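Local coordinates for protein trypanothione-dependent glyoxalase I (Leishmania major, PDB 2C21) that belongs to the glyoxalase/bleomycin resistance/dioxygenase superfamily and binds nickel at sites that draw ligands from both subunits of a dimer, at residues M9-I14 with L47-Y52; T27-M32 with V92-K97; R36-D39 with K44-L47; T64-Y67 with S71-H74; M111-D116 with Y121-N126. All blocks are in the same frame, centred on the assembly; numbering follows the deposited sequence. Where two conformers were deposited one is given.

Contact 1. Residues M9-I14 with L47-Y52; sequences MLHTMI and LVFLGY. With NI (nickel (II) ion), chain G.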
# COMPACT_ATOMS: atom_id res chain seq x y z
N MET A 9 -0.55 -9.40 2.10
CA MET A 9 -0.93 -7.98 1.96
C MET A 9 -2.17 -7.89 1.09
O MET A 9 -2.16 -8.36 -0.06
CB MET A 9 0.25 -7.20 1.37
CG MET A 9 0.01 -5.74 1.22
SD MET A 9 1.50 -4.80 0.83
CE MET A 9 2.30 -4.88 2.43
N LEU A 10 -3.25 -7.32 1.63
CA LEU A 10 -4.51 -7.29 0.88
C LEU A 10 -4.77 -5.99 0.15
O LEU A 10 -5.17 -5.99 -1.01
CB LEU A 10 -5.68 -7.59 1.81
CG LEU A 10 -5.63 -8.95 2.49
CD1 LEU A 10 -6.95 -9.18 3.20
CD2 LEU A 10 -5.34 -10.12 1.52
N HIS A 11 -4.55 -4.87 0.84
CA HIS A 11 -4.75 -3.56 0.22
C HIS A 11 -4.12 -2.43 1.00
O HIS A 11 -3.69 -2.61 2.12
CB HIS A 11 -6.25 -3.28 -0.03
CG HIS A 11 -7.10 -3.23 1.21
ND1 HIS A 11 -7.93 -4.27 1.59
CD2 HIS A 11 -7.26 -2.26 2.14
CE1 HIS A 11 -8.55 -3.94 2.70
NE2 HIS A 11 -8.16 -2.73 3.06
N THR A 12 -4.08 -1.27 0.36
CA THR A 12 -3.67 -0.02 0.97
C THR A 12 -4.84 0.94 0.82
O THR A 12 -5.43 1.04 -0.26
CB THR A 12 -2.43 0.56 0.25
OG1 THR A 12 -1.35 -0.37 0.32
CG2 THR A 12 -2.01 1.84 0.87
N MET A 13 -5.16 1.64 1.91
CA MET A 13 -6.30 2.57 1.90
C MET A 13 -5.85 4.03 1.94
O MET A 13 -5.01 4.40 2.76
CB MET A 13 -7.19 2.30 3.10
CG MET A 13 -8.53 3.09 3.08
SD MET A 13 -8.47 4.79 3.64
CE MET A 13 -8.81 4.63 5.39
N ILE A 14 -6.44 4.85 1.08
CA ILE A 14 -6.24 6.32 1.09
C ILE A 14 -7.62 6.99 1.09
O ILE A 14 -8.58 6.44 0.53
CB ILE A 14 -5.43 6.81 -0.14
CG1 ILE A 14 -6.09 6.37 -1.45
CG2 ILE A 14 -3.98 6.32 -0.08
CD1 ILE A 14 -5.59 7.15 -2.67
N LEU A 47 -16.72 3.21 0.41
CA LEU A 47 -15.45 2.60 0.03
C LEU A 47 -15.50 2.07 -1.41
O LEU A 47 -16.53 1.53 -1.87
CB LEU A 47 -15.11 1.43 0.96
CG LEU A 47 -15.26 1.60 2.47
CD1 LEU A 47 -14.96 0.26 3.13
CD2 LEU A 47 -14.35 2.69 3.03
N VAL A 48 -14.39 2.23 -2.12
CA VAL A 48 -14.22 1.66 -3.47
C VAL A 48 -12.90 0.95 -3.55
O VAL A 48 -11.86 1.50 -3.19
CB VAL A 48 -14.25 2.73 -4.59
CG1 VAL A 48 -14.10 2.06 -5.97
CG2 VAL A 48 -15.53 3.55 -4.51
N PHE A 49 -12.96 -0.30 -4.01
CA PHE A 49 -11.78 -1.13 -4.17
C PHE A 49 -11.47 -1.22 -5.65
O PHE A 49 -12.35 -1.59 -6.47
CB PHE A 49 -12.01 -2.50 -3.55
CG PHE A 49 -12.11 -2.46 -2.04
CD1 PHE A 49 -13.31 -2.10 -1.41
CD2 PHE A 49 -11.01 -2.77 -1.25
CE1 PHE A 49 -13.40 -2.03 -0.01
CE2 PHE A 49 -11.09 -2.72 0.14
CZ PHE A 49 -12.29 -2.35 0.76
N LEU A 50 -10.24 -0.87 -5.99
CA LEU A 50 -9.73 -0.90 -7.39
C LEU A 50 -8.42 -1.65 -7.45
O LEU A 50 -7.63 -1.61 -6.51
CB LEU A 50 -9.43 0.50 -7.93
CG LEU A 50 -10.49 1.59 -7.89
CD1 LEU A 50 -10.26 2.44 -6.65
CD2 LEU A 50 -10.40 2.43 -9.16
N GLY A 51 -8.17 -2.27 -8.58
CA GLY A 51 -6.91 -2.96 -8.77
C GLY A 51 -6.73 -3.51 -10.15
O GLY A 51 -7.56 -3.30 -11.03
N TYR A 52 -5.64 -4.23 -10.32
CA TYR A 52 -5.32 -4.86 -11.58
C TYR A 52 -5.83 -6.29 -11.60
O TYR A 52 -5.67 -7.00 -12.58
CB TYR A 52 -3.81 -4.78 -11.80
CG TYR A 52 -3.32 -3.37 -12.02
CD1 TYR A 52 -3.67 -2.68 -13.17
CD2 TYR A 52 -2.53 -2.71 -11.09
CE1 TYR A 52 -3.23 -1.38 -13.40
CE2 TYR A 52 -2.09 -1.41 -11.30
CZ TYR A 52 -2.44 -0.75 -12.45
OH TYR A 52 -2.00 0.54 -12.69
NI NI G . -9.00 -1.57 4.61
O HOH W 1 -10.69 -2.05 4.84

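Contact 2. Residues T27-M32 with V92-K97; sequences TERLGM and VADMRK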
# COMPACT_ATOMS: atom_id res chain seq x y z
N THR A 27 -8.63 4.34 -13.14
CA THR A 27 -9.07 3.50 -14.26
C THR A 27 -8.50 3.98 -15.60
O THR A 27 -7.76 3.24 -16.25
CB THR A 27 -10.62 3.40 -14.31
OG1 THR A 27 -11.20 4.70 -14.48
CG2 THR A 27 -11.14 2.79 -13.03
N GLU A 28 -8.82 5.21 -16.00
CA GLU A 28 -8.44 5.70 -17.32
C GLU A 28 -6.95 6.01 -17.45
O GLU A 28 -6.34 5.72 -18.48
CB GLU A 28 -9.27 6.93 -17.73
CG GLU A 28 -10.78 6.68 -17.78
CD GLU A 28 -11.56 7.90 -18.22
OE1 GLU A 28 -10.92 8.95 -18.48
OE2 GLU A 28 -12.81 7.83 -18.30
N ARG A 29 -6.36 6.59 -16.41
CA ARG A 29 -4.93 6.93 -16.47
C ARG A 29 -4.02 5.75 -16.09
O ARG A 29 -2.96 5.59 -16.66
CB ARG A 29 -4.58 8.17 -15.62
CG ARG A 29 -5.43 9.42 -15.93
CD ARG A 29 -4.94 10.24 -17.14
NE ARG A 29 -4.87 9.47 -18.39
CZ ARG A 29 -5.89 9.27 -19.23
NH1 ARG A 29 -7.10 9.75 -19.00
NH2 ARG A 29 -5.68 8.55 -20.33
N LEU A 30 -4.44 4.91 -15.13
CA LEU A 30 -3.56 3.84 -14.64
C LEU A 30 -3.94 2.41 -15.07
O LEU A 30 -3.12 1.50 -14.92
CB LEU A 30 -3.38 3.95 -13.12
CG LEU A 30 -2.41 5.07 -12.73
CD1 LEU A 30 -2.49 5.44 -11.28
CD2 LEU A 30 -0.98 4.68 -13.10
N GLY A 31 -5.14 2.22 -15.61
CA GLY A 31 -5.58 0.91 -16.12
C GLY A 31 -6.15 -0.06 -15.08
O GLY A 31 -6.30 -1.25 -15.37
N MET A 32 -6.44 0.41 -13.88
CA MET A 32 -7.08 -0.43 -12.87
C MET A 32 -8.55 -0.59 -13.23
O MET A 32 -9.07 0.12 -14.09
CB MET A 32 -7.00 0.20 -11.48
CG MET A 32 -5.61 0.46 -11.00
SD MET A 32 -5.61 1.02 -9.30
CE MET A 32 -3.85 1.32 -9.08
N VAL A 92 4.06 8.21 -18.95
CA VAL A 92 4.24 9.57 -18.45
C VAL A 92 3.79 10.58 -19.48
O VAL A 92 3.13 11.57 -19.14
CB VAL A 92 5.71 9.86 -18.02
CG1 VAL A 92 5.93 11.36 -17.76
CG2 VAL A 92 6.08 9.06 -16.77
N ALA A 93 4.16 10.32 -20.75
CA ALA A 93 3.68 11.11 -21.85
C ALA A 93 2.14 11.15 -21.80
O ALA A 93 1.49 12.24 -21.72
CB ALA A 93 4.20 10.55 -23.20
N ASP A 94 1.55 9.90 -21.89
CA ASP A 94 0.09 9.84 -21.86
C ASP A 94 -0.51 10.64 -20.70
O ASP A 94 -1.51 11.34 -20.87
CB ASP A 94 -0.40 8.39 -21.74
CG ASP A 94 -1.88 8.26 -22.03
OD1 ASP A 94 -2.31 8.71 -23.11
OD2 ASP A 94 -2.62 7.72 -21.17
N MET A 95 0.10 10.52 -19.53
CA MET A 95 -0.34 11.27 -18.35
C MET A 95 -0.26 12.78 -18.57
O MET A 95 -1.25 13.50 -18.40
CB MET A 95 0.53 10.89 -17.14
CG MET A 95 0.37 9.45 -16.66
SD MET A 95 -0.58 9.37 -15.13
CE MET A 95 -0.55 7.61 -14.83
N ARG A 96 0.92 13.24 -18.98
CA ARG A 96 1.13 14.67 -19.22
C ARG A 96 0.11 15.24 -20.22
O ARG A 96 -0.31 16.39 -20.09
CB ARG A 96 2.56 14.90 -19.72
CG ARG A 96 3.08 16.33 -19.56
CD ARG A 96 4.37 16.55 -20.35
NE ARG A 96 5.42 15.60 -19.99
CZ ARG A 96 6.18 15.67 -18.89
NH1 ARG A 96 6.02 16.65 -18.01
NH2 ARG A 96 7.10 14.75 -18.66
N LYS A 97 -0.30 14.42 -21.20
CA LYS A 97 -1.36 14.81 -22.14
C LYS A 97 -2.69 15.14 -21.43
O LYS A 97 -3.42 16.04 -21.85
CB LYS A 97 -1.59 13.71 -23.19
CG LYS A 97 -2.65 14.04 -24.26
CD LYS A 97 -2.50 13.18 -25.51
CE LYS A 97 -3.54 13.57 -26.58
NZ LYS A 97 -3.09 13.37 -28.01

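Contact 3. Residues R36-D39 with K44-L47; sequences RKWD and KYTL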
# COMPACT_ATOMS: atom_id res chain seq x y z
N ARG A 36 -15.31 -3.45 -6.52
CA ARG A 36 -16.56 -3.37 -5.77
C ARG A 36 -16.65 -2.07 -4.99
O ARG A 36 -15.64 -1.42 -4.74
CB ARG A 36 -16.70 -4.56 -4.80
CG ARG A 36 -15.69 -4.60 -3.70
CD ARG A 36 -15.71 -5.92 -2.96
NE ARG A 36 -14.60 -6.03 -2.00
CZ ARG A 36 -14.60 -5.49 -0.77
NH1 ARG A 36 -15.64 -4.81 -0.32
NH2 ARG A 36 -13.53 -5.63 0.03
N LYS A 37 -17.87 -1.70 -4.62
CA LYS A 37 -18.10 -0.56 -3.73
C LYS A 37 -18.85 -0.98 -2.47
O LYS A 37 -19.54 -2.03 -2.44
CB LYS A 37 -18.87 0.54 -4.46
CG LYS A 37 -18.24 0.99 -5.77
CD LYS A 37 -19.00 2.17 -6.39
CE LYS A 37 -18.38 2.62 -7.70
NZ LYS A 37 -19.13 3.75 -8.35
N TRP A 38 -18.70 -0.16 -1.41
CA TRP A 38 -19.36 -0.39 -0.13
C TRP A 38 -19.84 0.96 0.36
O TRP A 38 -19.03 1.75 0.81
CB TRP A 38 -18.35 -1.02 0.86
CG TRP A 38 -18.82 -1.20 2.30
CD1 TRP A 38 -18.62 -0.32 3.34
CD2 TRP A 38 -19.49 -2.33 2.85
NE1 TRP A 38 -19.15 -0.84 4.50
CE2 TRP A 38 -19.70 -2.06 4.23
CE3 TRP A 38 -19.95 -3.54 2.32
CZ2 TRP A 38 -20.32 -2.97 5.08
CZ3 TRP A 38 -20.57 -4.43 3.16
CH2 TRP A 38 -20.76 -4.14 4.53
N ASP A 39 -21.15 1.20 0.32
CA ASP A 39 -21.71 2.52 0.63
C ASP A 39 -22.54 2.45 1.92
O ASP A 39 -23.40 1.59 2.06
CB ASP A 39 -22.54 3.03 -0.57
CG ASP A 39 -23.07 4.46 -0.39
OD1 ASP A 39 -22.38 5.29 0.22
OD2 ASP A 39 -24.19 4.74 -0.86
N LYS A 44 -22.16 7.95 6.61
CA LYS A 44 -21.62 9.00 5.76
C LYS A 44 -20.26 8.65 5.16
O LYS A 44 -19.35 9.49 5.11
CB LYS A 44 -21.56 10.33 6.53
CG LYS A 44 -22.93 10.83 6.98
CD LYS A 44 -22.88 12.30 7.36
CE LYS A 44 -24.29 12.86 7.61
NZ LYS A 44 -24.25 14.23 8.23
N TYR A 45 -20.12 7.43 4.66
CA TYR A 45 -18.91 7.08 3.91
C TYR A 45 -19.18 6.03 2.82
O TYR A 45 -20.17 5.31 2.87
CB TYR A 45 -17.77 6.64 4.84
CG TYR A 45 -17.93 5.25 5.42
CD1 TYR A 45 -17.40 4.14 4.79
CD2 TYR A 45 -18.62 5.05 6.61
CE1 TYR A 45 -17.58 2.86 5.32
CE2 TYR A 45 -18.78 3.79 7.15
CZ TYR A 45 -18.26 2.70 6.50
OH TYR A 45 -18.43 1.44 7.03
N THR A 46 -18.25 5.99 1.87
CA THR A 46 -18.26 5.05 0.76
C THR A 46 -16.85 4.53 0.59
O THR A 46 -15.90 5.33 0.61
CB THR A 46 -18.69 5.73 -0.55
OG1 THR A 46 -19.93 6.42 -0.34
CG2 THR A 46 -18.89 4.70 -1.67
N LEU A 47 -16.72 3.21 0.41
CA LEU A 47 -15.45 2.60 0.03
C LEU A 47 -15.50 2.07 -1.41
O LEU A 47 -16.53 1.53 -1.87
CB LEU A 47 -15.11 1.43 0.96
CG LEU A 47 -15.26 1.60 2.47
CD1 LEU A 47 -14.96 0.26 3.13
CD2 LEU A 47 -14.35 2.69 3.03

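Contact 4. Residues T64-Y67 with S71-H74; sequences TYNY and SYKH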
# COMPACT_ATOMS: atom_id res chain seq x y z
N THR A 64 -11.53 5.66 0.42
CA THR A 64 -12.57 6.02 1.35
C THR A 64 -12.98 7.45 1.05
O THR A 64 -12.13 8.35 1.00
CB THR A 64 -12.05 5.97 2.81
OG1 THR A 64 -11.60 4.65 3.12
CG2 THR A 64 -13.14 6.38 3.77
N TYR A 65 -14.28 7.64 0.82
CA TYR A 65 -14.87 8.96 0.69
C TYR A 65 -15.73 9.22 1.93
O TYR A 65 -16.63 8.43 2.24
CB TYR A 65 -15.73 9.03 -0.59
CG TYR A 65 -16.60 10.25 -0.66
CD1 TYR A 65 -16.02 11.52 -0.80
CD2 TYR A 65 -17.99 10.16 -0.56
CE1 TYR A 65 -16.81 12.65 -0.86
CE2 TYR A 65 -18.78 11.30 -0.62
CZ TYR A 65 -18.19 12.54 -0.76
OH TYR A 65 -18.95 13.69 -0.81
N ASN A 66 -15.44 10.31 2.64
CA ASN A 66 -16.30 10.80 3.70
C ASN A 66 -17.19 11.89 3.17
O ASN A 66 -16.69 12.88 2.63
CB ASN A 66 -15.47 11.32 4.88
CG ASN A 66 -14.83 10.21 5.65
OD1 ASN A 66 -15.52 9.42 6.30
ND2 ASN A 66 -13.52 10.10 5.56
N TYR A 67 -18.51 11.72 3.32
CA TYR A 67 -19.49 12.63 2.73
C TYR A 67 -19.18 14.08 3.12
O TYR A 67 -19.07 14.42 4.31
CB TYR A 67 -20.92 12.30 3.19
CG TYR A 67 -21.56 11.01 2.69
CD1 TYR A 67 -22.93 10.81 2.86
CD2 TYR A 67 -20.83 10.00 2.06
CE1 TYR A 67 -23.55 9.67 2.44
CE2 TYR A 67 -21.47 8.84 1.62
CZ TYR A 67 -22.83 8.68 1.82
OH TYR A 67 -23.48 7.55 1.41
N SER A 71 -11.34 17.65 0.42
CA SER A 71 -9.89 17.83 0.32
C SER A 71 -9.16 17.25 1.52
O SER A 71 -9.67 17.26 2.64
CB SER A 71 -9.55 19.32 0.18
OG SER A 71 -9.90 20.03 1.36
N TYR A 72 -7.96 16.74 1.27
CA TYR A 72 -7.07 16.24 2.30
C TYR A 72 -5.68 16.87 2.13
O TYR A 72 -5.16 16.96 1.00
CB TYR A 72 -6.99 14.71 2.24
CG TYR A 72 -8.31 14.06 2.61
CD1 TYR A 72 -9.27 13.80 1.64
CD2 TYR A 72 -8.61 13.76 3.92
CE1 TYR A 72 -10.49 13.22 1.96
CE2 TYR A 72 -9.84 13.17 4.26
CZ TYR A 72 -10.77 12.90 3.27
OH TYR A 72 -12.01 12.33 3.57
N LYS A 73 -5.12 17.36 3.22
CA LYS A 73 -3.71 17.77 3.23
C LYS A 73 -2.82 16.60 3.66
O LYS A 73 -3.26 15.71 4.41
CB LYS A 73 -3.45 19.00 4.12
CG LYS A 73 -3.68 18.78 5.61
CD LYS A 73 -2.58 19.45 6.46
CE LYS A 73 -2.52 20.96 6.26
NZ LYS A 73 -1.15 21.50 6.57
N HIS A 74 -1.58 16.62 3.17
CA HIS A 74 -0.69 15.48 3.30
C HIS A 74 0.45 15.75 4.27
O HIS A 74 0.98 16.87 4.32
CB HIS A 74 -0.14 15.09 1.94
CG HIS A 74 -1.19 14.72 0.96
ND1 HIS A 74 -1.68 13.44 0.85
CD2 HIS A 74 -1.90 15.47 0.08
CE1 HIS A 74 -2.62 13.41 -0.07
NE2 HIS A 74 -2.78 14.62 -0.56
O HOH W 2 -13.67 12.34 1.58

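Contact 5. Residues M111-D116 with Y121-N126; sequences MAFVVD and YIELLN. With NI (nickel (II) ion), chain H.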
# COMPACT_ATOMS: atom_id res chain seq x y z
N MET A 111 12.04 4.99 -13.82
CA MET A 111 11.26 5.51 -12.70
C MET A 111 10.65 6.88 -12.99
O MET A 111 11.26 7.72 -13.64
CB MET A 111 12.17 5.60 -11.47
CG MET A 111 11.70 6.51 -10.34
SD MET A 111 12.86 6.50 -8.94
CE MET A 111 14.45 6.50 -9.75
N ALA A 112 9.43 7.09 -12.49
CA ALA A 112 8.81 8.41 -12.52
C ALA A 112 7.89 8.53 -11.33
O ALA A 112 7.49 7.52 -10.74
CB ALA A 112 8.05 8.63 -13.82
N PHE A 113 7.58 9.76 -10.97
CA PHE A 113 6.58 10.03 -9.95
C PHE A 113 5.51 10.93 -10.53
O PHE A 113 5.82 11.97 -11.12
CB PHE A 113 7.21 10.71 -8.72
CG PHE A 113 7.77 9.74 -7.73
CD1 PHE A 113 9.11 9.38 -7.76
CD2 PHE A 113 6.95 9.18 -6.74
CE1 PHE A 113 9.63 8.49 -6.83
CE2 PHE A 113 7.47 8.28 -5.80
CZ PHE A 113 8.81 7.94 -5.85
N VAL A 114 4.26 10.51 -10.35
CA VAL A 114 3.09 11.29 -10.75
C VAL A 114 2.19 11.52 -9.53
O VAL A 114 2.32 10.83 -8.51
CB VAL A 114 2.31 10.61 -11.90
CG1 VAL A 114 3.26 10.28 -13.06
CG2 VAL A 114 1.56 9.36 -11.42
N VAL A 115 1.28 12.49 -9.64
CA VAL A 115 0.44 12.89 -8.52
C VAL A 115 -1.03 12.66 -8.85
O VAL A 115 -1.50 13.06 -9.92
CB VAL A 115 0.70 14.36 -8.15
CG1 VAL A 115 0.04 14.70 -6.80
CG2 VAL A 115 2.20 14.64 -8.09
N ASP A 116 -1.76 12.00 -7.94
CA ASP A 116 -3.16 11.71 -8.17
C ASP A 116 -4.00 12.94 -7.85
O ASP A 116 -3.47 13.94 -7.36
CB ASP A 116 -3.58 10.40 -7.44
CG ASP A 116 -4.13 10.62 -6.05
OD1 ASP A 116 -4.00 11.72 -5.45
OD2 ASP A 116 -4.72 9.62 -5.54
N TYR A 121 1.21 10.58 -4.02
CA TYR A 121 2.24 10.20 -4.98
C TYR A 121 2.15 8.76 -5.43
O TYR A 121 1.85 7.85 -4.65
CB TYR A 121 3.63 10.46 -4.38
CG TYR A 121 3.92 11.92 -4.24
CD1 TYR A 121 3.84 12.56 -3.02
CD2 TYR A 121 4.27 12.68 -5.35
CE1 TYR A 121 4.13 13.93 -2.91
CE2 TYR A 121 4.55 14.03 -5.25
CZ TYR A 121 4.48 14.65 -4.04
OH TYR A 121 4.75 16.00 -3.96
N ILE A 122 2.38 8.56 -6.72
CA ILE A 122 2.46 7.22 -7.28
C ILE A 122 3.80 7.07 -8.00
O ILE A 122 4.18 7.92 -8.83
CB ILE A 122 1.30 6.97 -8.25
CG1 ILE A 122 -0.02 6.88 -7.47
CG2 ILE A 122 1.52 5.70 -9.08
CD1 ILE A 122 -1.16 7.51 -8.18
N GLU A 123 4.52 6.00 -7.68
CA GLU A 123 5.78 5.69 -8.32
C GLU A 123 5.54 4.71 -9.46
O GLU A 123 5.00 3.63 -9.24
CB GLU A 123 6.75 5.07 -7.31
CG GLU A 123 8.18 4.91 -7.82
CD GLU A 123 9.11 4.36 -6.76
OE1 GLU A 123 8.71 3.46 -6.02
OE2 GLU A 123 10.25 4.82 -6.67
N LEU A 124 5.93 5.10 -10.67
CA LEU A 124 5.86 4.25 -11.83
C LEU A 124 7.24 3.67 -12.08
O LEU A 124 8.22 4.40 -12.20
CB LEU A 124 5.42 5.07 -13.05
CG LEU A 124 4.07 5.76 -12.89
CD1 LEU A 124 3.81 6.67 -14.09
CD2 LEU A 124 2.97 4.72 -12.74
N LEU A 125 7.30 2.35 -12.14
CA LEU A 125 8.56 1.64 -12.31
C LEU A 125 8.51 0.69 -13.49
O LEU A 125 7.53 -0.01 -13.70
CB LEU A 125 8.86 0.81 -11.07
CG LEU A 125 9.10 1.58 -9.77
CD1 LEU A 125 9.29 0.57 -8.64
CD2 LEU A 125 10.30 2.50 -9.88
N ASN A 126 9.60 0.66 -14.25
CA ASN A 126 9.75 -0.40 -15.24
C ASN A 126 9.93 -1.72 -14.49
O ASN A 126 10.96 -1.95 -13.84
CB ASN A 126 10.94 -0.13 -16.15
CG ASN A 126 11.03 -1.12 -17.28
OD1 ASN A 126 10.76 -0.79 -18.44
ND2 ASN A 126 11.37 -2.36 -16.94
NI NI H . 8.99 2.92 -3.86
O HOH W 3 10.74 2.40 -4.51

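Contact 1. Residues M9-I14 with L47-Y52
Phe49 points the edge of its ring at one face of the His11 imidazole. The touching atom is Phe49 CE2, which lies 3.8 Å from His11 ND1 and equally far from His11 CE1. It sits above the imidazole plane, displaced from the middle toward the rim. The two ring planes stand at 80° and their centroids are 5.3 Å apart, a T-shaped (edge-to-face) pair. The backbones themselves are well separated, with His11 CA 8.6 Å from Phe49 CA. Strands 8-15 and 45-51 are not neighbours, because strand 60-66 runs between them in the sheet. The two side chains bridge this gap. His11 holds CG between its backbone N and carbonyl carbon, the crowded position (chi1 62°), and the ring swings toward strand 45-51. Phe49 keeps CG beside its backbone N (chi1 -68°), which leans its ring toward the histidine. His11 NE2 is then directed at the nickel ion, at 2.1 Å, and water 1 is bound to the same nickel. Glu62 of this chain also binds this metal, as do His80 and Glu123 of the second subunit. Phe49 additionally makes a cation-pi contact with Arg36. By packing on His11, Phe49 is a second-shell residue of the metal site. Its C-H edge against the imidazole face is consistent with restricting rotation of that ring, so that NE2 stays aimed at the nickel.

Contact 2. Residues T27-M32 with V92-K97
Arg29 and Asp94 carry the charged part of this contact. Arg29 NH2 donates to Asp94 OD2 at 3.3 Å, nearly straight at 168°, in a salt bridge. The carboxylate oxygen lies almost in the guanidinium plane, at its edge. The donor reaches OD2 on the syn side, somewhat out of the carboxylate plane, and the two flat groups are turned 61° from each other. Arg29 gets there by folding its chain at chi2 and chi3. A long interaction of 3.9 Å between Arg29 NH1 and Glu28 OE1 extends the bridge into a network, and Glu28 also pairs with Lys24. Arg29 NE is buried by the contact and has no partner in the model. The superfamily fold is built from beta-alpha-beta-beta-beta modules, and the contact joins two helices of it. Helix 19-29 follows strand 8-15, and helix 88-97 follows strand 78-85. Apolar packing lies beside the charges. Met95 was modelled in two conformers, so its contacts hold for the conformer given. There its tip, CE, rests 4.1 Å from Arg29 CB. Met95 CE also meets Leu30 CD2 at 3.4 Å, a closeness that is doubtful. Within 27-32, Gly31 N bonds to Thr27 O at 2.9 Å, and Gly31 then turns out of the helix with phi 83°. Leu30 O accepts from Tyr52 and from Arg7 of the second subunit.

Contact 3. Residues R36-D39 with K44-L47
Trp38 and Leu47 form an antiparallel hydrogen-bonded pair. Trp38 N bonds to Leu47 O at 2.8 Å, and Leu47 N returns a bond of 2.8 Å to Trp38 O. Their side chains lie side by side and point the same way, with Trp38 CD1 3.7 Å from Leu47 CD1. Tyr45 joins them rim to rim with the indole. Trp38 NE1 makes a weak hydrogen bond to Tyr45 OH at 3.5 Å, and Trp38 CD1 touches Tyr45 CE1 at 3.9 Å. Asp39 and Thr46, a non-hydrogen-bonded pair, use the other side of the sheet. Thr46 OG1 donates to Asp39 OD1 at 2.8 Å, arriving from above the carboxylate plane. Thr46 OG1 stands beside its own backbone N (chi1 -52°), and this aims it at the aspartate. Further out, Asp39 OD1 is also bonded to Tyr67 OH. Lys44 and Tyr45 both face Val40 in a G1 beta bulge near the turn of hairpin 33-51. The second subunit adds Lys133 against Trp38. Asp39 OD1 thus takes two hydroxyl partners, which would probably stabilise its negative charge and tie the hairpin to the chain beyond strand 60-66.

Contact 4. Residues T64-Y67 with S71-H74
Asn66, at the end of strand 60-66, and Tyr72, in the irregular chain that follows, meet across a wide backbone gap. The length of the tyrosine bridges it. Both CB atoms point at the opposite segment. Tyr72 carries CG beside its backbone N (chi1 -67°) and sends its ring end-on toward the strand, so the phenol oxygen does the touching. Asn66 ND2 donates to Tyr72 OH at 3.3 Å. The bond is weak by its length but almost straight, at 173°. The amide plane is turned 53° from the ring plane. Tyr72 OH also lies 3.8 Å from Asn66 CB. Water 2 makes a second link. It accepts from Asn66 N at 2.9 Å and is hydrogen-bonded to Tyr72 OH at 2.6 Å, sitting at the ring edge near the ring plane. Around the contact, Asn66 packs on Tyr45 and Tyr72 on Arg15. Tyr72 also touches Glu76 of the second subunit, so this loop reaches the dimer interface. Together, the phenol oxygen meets one residue twice, directly through its amide side chain and through water to its backbone. Only one long direct bond and one bridging water are involved, which implies a modest polar tie between strand end and loop near the surface, rather than an apolar core.

Contact 5. Residues M111-D116 with Y121-N126
Tyr121 opens the strand beside Val115. Their side chains lie alongside each other, with Val115 CG2 3.7 Å from Tyr121 CE2. Ile122 pairs with Val114 through two backbone bonds, Ile122 N to Val114 O at 2.9 Å and Val114 N to Ile122 O at 3.0 Å. It was modelled in two conformers, so its side-chain packing is less certain. Glu123 comes next and faces the same way as Phe113. Its CG lies over one face of the Phe113 ring, 4.1 Å from the centroid, a CH-pi contact. With CG anti to the backbone N (chi1 -171°) and the chain extended, the carboxylate passes the ring and Glu123 OE1 binds nickel at 2.2 Å. Glu123 OE2 is 3.8 Å from Met111 SD. Leu124 exchanges backbone bonds with Ala112 and turns to the opposite side of the sheet, where its CD1 meets Val114 CG1 at 3.8 Å. Leu125 closes the pairing, its CD2 lying 4.0 Å from Met111 CB. His80 of this chain, with His11 and Glu62 of the second subunit, also binds the metal. This is a regular antiparallel hairpin, one strand of which offers a metal ligand from the sheet face, as in the shared-site metalloenzymes of the glyoxalase superfamily.

Contacts 1 and 3 lie in one four-stranded sheet, contact 4 ties a loop to it, and contact 5 belongs to the other sheet. Contacts 1 and 3 share Leu47 on strand 45-51, with centres about 12 Å apart. The centres of contacts 2 and 5 are about 11 Å apart. Leu30 and Val92 pack against the back of hairpin 111-126. Along the chain, contact 1 opens first and its segments alternate with those of contact 2. Contacts 3 and 4 fall inside the loop that contact 2 closes, while contact 5 comes last. Contacts 1 and 5, centres about 17 Å apart, each hold a ligand of a different nickel ion. Each ion is completed by the second subunit, so the dimer is needed to build both sites.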